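Local atomic coordinates of flagellar motor switch protein FliG (Aquifex aeolicus, PDB entry 3HJL), a protein that probably forms part of the rotor-mounted switch complex at the base of the bacterial flagellum, contacting motor components that set the direction of rotation. Residues R249-I254 / Q276-N281. Numbering follows the deposited sequence.
Sequences RDIIEI and QKFLSN
I251 of helix 248-255 points its side chain at K277, F278 and N281 of segment 276-281, on helix 272-279. Its CG2 stands anti to the backbone N (CG1 at chi1 -64°), and this branch lies 3.7 Å from F278 CD1, approaching the ring obliquely. I251 CG2 is also 3.4 Å from N281 ND2. The other branch, ending in CD1, crosses the bent aliphatic chain of K277 at about a right angle; its spacing to that chain is modelled too tightly to be interpreted.

I252 starts off to one side, but its end swings in: CD1 comes within 3.4 Å of N281 CB, and the two side chains cross at about a right angle. One turn after I251, I254 puts CG2 in the plane of the F278 ring, at its edge, 3.8 Å from CE1. The ring is therefore met by methyls of two isoleucines on one helix face, while L263 and L267 of helix 260-268 also touch it. I254 in turn packs on I316 and M319 of helix 302-320, which ties the pair into the helical C-terminal domain.

No hydrogen bond joins the two segments. The amide of N281 sits at the centre of the contact among the methyls, but its ND2 donates to D248 OD2, just before segment 249-254, and makes a weak bond (2.8 Å, N-H...acceptor angle 127°) to K277 O. The contact is thus apolar around F278, while I251 also packs on the N281 amide. That polar group meets segment 249-254 through van der Waals contact, and its hydrogen bond ties segment 276-281 to D248 at the start of helix 248-255.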
loop_
_atom_site.group_PDB
_atom_site.type_symbol
_atom_site.label_atom_id
_atom_site.label_comp_id
_atom_site.label_asym_id
_atom_site.label_seq_id
_atom_site.Cartn_x
_atom_site.Cartn_y
_atom_site.Cartn_z
ATOM N N ARG A 249 -26.010 39.459 21.248
ATOM C CA ARG A 249 -27.320 38.791 21.166
ATOM C C ARG A 249 -27.179 37.273 21.011
ATOM O O ARG A 249 -27.899 36.507 21.652
ATOM C CB ARG A 249 -28.107 39.331 19.962
ATOM C CG ARG A 249 -28.596 40.768 20.097
ATOM C CD ARG A 249 -29.793 40.872 21.035
ATOM N NE ARG A 249 -30.460 42.170 20.933
ATOM C CZ ARG A 249 -31.267 42.551 19.934
ATOM N NH1 ARG A 249 -31.510 41.753 18.887
ATOM N NH2 ARG A 249 -31.821 43.764 19.967
ATOM N N ASP A 250 -26.260 36.861 20.139
ATOM C CA ASP A 250 -26.002 35.438 19.857
ATOM C C ASP A 250 -25.473 34.703 21.089
ATOM O O ASP A 250 -25.871 33.571 21.366
ATOM C CB ASP A 250 -24.972 35.288 18.731
ATOM C CG ASP A 250 -25.456 35.836 17.399
ATOM O OD1 ASP A 250 -26.422 36.628 17.372
ATOM O OD2 ASP A 250 -24.847 35.474 16.373
ATOM N N ILE A 251 -24.573 35.368 21.811
ATOM C CA ILE A 251 -23.962 34.832 23.030
ATOM C C ILE A 251 -25.005 34.606 24.126
ATOM O O ILE A 251 -24.948 33.599 24.825
ATOM C CB ILE A 251 -22.848 35.778 23.550
ATOM C CG1 ILE A 251 -21.707 35.871 22.533
ATOM C CG2 ILE A 251 -22.288 35.287 24.895
ATOM C CD1 ILE A 251 -21.115 37.227 22.469
ATOM N N ILE A 252 -25.941 35.548 24.275
ATOM C CA ILE A 252 -27.073 35.393 25.221
ATOM C C ILE A 252 -27.847 34.094 24.969
ATOM O O ILE A 252 -28.140 33.354 25.909
ATOM C CB ILE A 252 -28.074 36.599 25.158
ATOM C CG1 ILE A 252 -27.681 37.685 26.159
ATOM C CG2 ILE A 252 -29.487 36.151 25.491
ATOM C CD1 ILE A 252 -26.351 38.308 25.897
ATOM N N GLU A 253 -28.137 33.811 23.695
ATOM C CA GLU A 253 -28.861 32.593 23.313
ATOM C C GLU A 253 -28.038 31.321 23.539
ATOM O O GLU A 253 -28.597 30.266 23.850
ATOM C CB GLU A 253 -29.317 32.668 21.853
ATOM C CG GLU A 253 -30.251 33.837 21.519
ATOM C CD GLU A 253 -31.535 33.855 22.342
ATOM O OE1 GLU A 253 -32.014 32.777 22.763
ATOM O OE2 GLU A 253 -32.071 34.961 22.556
ATOM N N ILE A 254 -26.716 31.423 23.366
ATOM C CA ILE A 254 -25.801 30.308 23.634
ATOM C C ILE A 254 -25.735 30.021 25.147
ATOM O O ILE A 254 -25.791 28.863 25.567
ATOM C CB ILE A 254 -24.377 30.596 23.089
ATOM C CG1 ILE A 254 -24.376 30.606 21.559
ATOM C CG2 ILE A 254 -23.398 29.542 23.574
ATOM C CD1 ILE A 254 -23.185 31.338 20.961
ATOM N N GLN A 276 -13.929 37.058 27.670
ATOM C CA GLN A 276 -14.683 38.290 27.955
ATOM C C GLN A 276 -15.966 38.421 27.134
ATOM O O GLN A 276 -16.919 39.063 27.577
ATOM C CB GLN A 276 -13.810 39.544 27.755
ATOM C CG GLN A 276 -12.630 39.681 28.725
ATOM C CD GLN A 276 -13.046 39.686 30.195
ATOM O OE1 GLN A 276 -14.156 40.104 30.549
ATOM N NE2 GLN A 276 -12.147 39.213 31.058
ATOM N N LYS A 277 -15.991 37.814 25.952
ATOM C CA LYS A 277 -17.184 37.810 25.109
ATOM C C LYS A 277 -18.356 37.097 25.793
ATOM O O LYS A 277 -19.495 37.562 25.722
ATOM C CB LYS A 277 -16.871 37.154 23.765
ATOM C CG LYS A 277 -17.950 37.322 22.742
ATOM C CD LYS A 277 -17.393 37.475 21.334
ATOM C CE LYS A 277 -18.471 37.890 20.351
ATOM N NZ LYS A 277 -19.068 39.225 20.661
ATOM N N PHE A 278 -18.063 35.980 26.463
ATOM C CA PHE A 278 -19.071 35.242 27.234
ATOM C C PHE A 278 -19.355 35.906 28.587
ATOM O O PHE A 278 -20.513 36.142 28.925
ATOM C CB PHE A 278 -18.654 33.779 27.441
ATOM C CG PHE A 278 -18.919 32.898 26.248
ATOM C CD1 PHE A 278 -20.210 32.462 25.970
ATOM C CD2 PHE A 278 -17.877 32.469 25.426
ATOM C CE1 PHE A 278 -20.463 31.638 24.883
ATOM C CE2 PHE A 278 -18.125 31.632 24.332
ATOM C CZ PHE A 278 -19.411 31.217 24.065
ATOM N N LEU A 279 -18.293 36.220 29.331
ATOM C CA LEU A 279 -18.399 36.851 30.659
ATOM C C LEU A 279 -19.154 38.189 30.679
ATOM O O LEU A 279 -19.884 38.469 31.631
ATOM C CB LEU A 279 -17.007 37.053 31.273
ATOM C CG LEU A 279 -16.239 35.791 31.666
ATOM C CD1 LEU A 279 -14.783 36.134 31.931
ATOM C CD2 LEU A 279 -16.877 35.097 32.880
ATOM N N SER A 280 -18.987 38.999 29.636
ATOM C CA SER A 280 -19.660 40.303 29.551
ATOM C C SER A 280 -21.163 40.205 29.284
ATOM O O SER A 280 -21.868 41.201 29.417
ATOM C CB SER A 280 -19.028 41.163 28.461
ATOM O OG SER A 280 -19.247 40.591 27.186
ATOM N N ASN A 281 -21.633 39.031 28.860
ATOM C CA ASN A 281 -23.054 38.788 28.600
ATOM C C ASN A 281 -23.781 38.040 29.729
ATOM O O ASN A 281 -24.987 37.796 29.636
ATOM C CB ASN A 281 -23.214 38.066 27.258
ATOM C CG ASN A 281 -22.991 38.997 26.068
ATOM O OD1 ASN A 281 -23.641 40.032 25.952
ATOM N ND2 ASN A 281 -22.072 38.627 25.182
#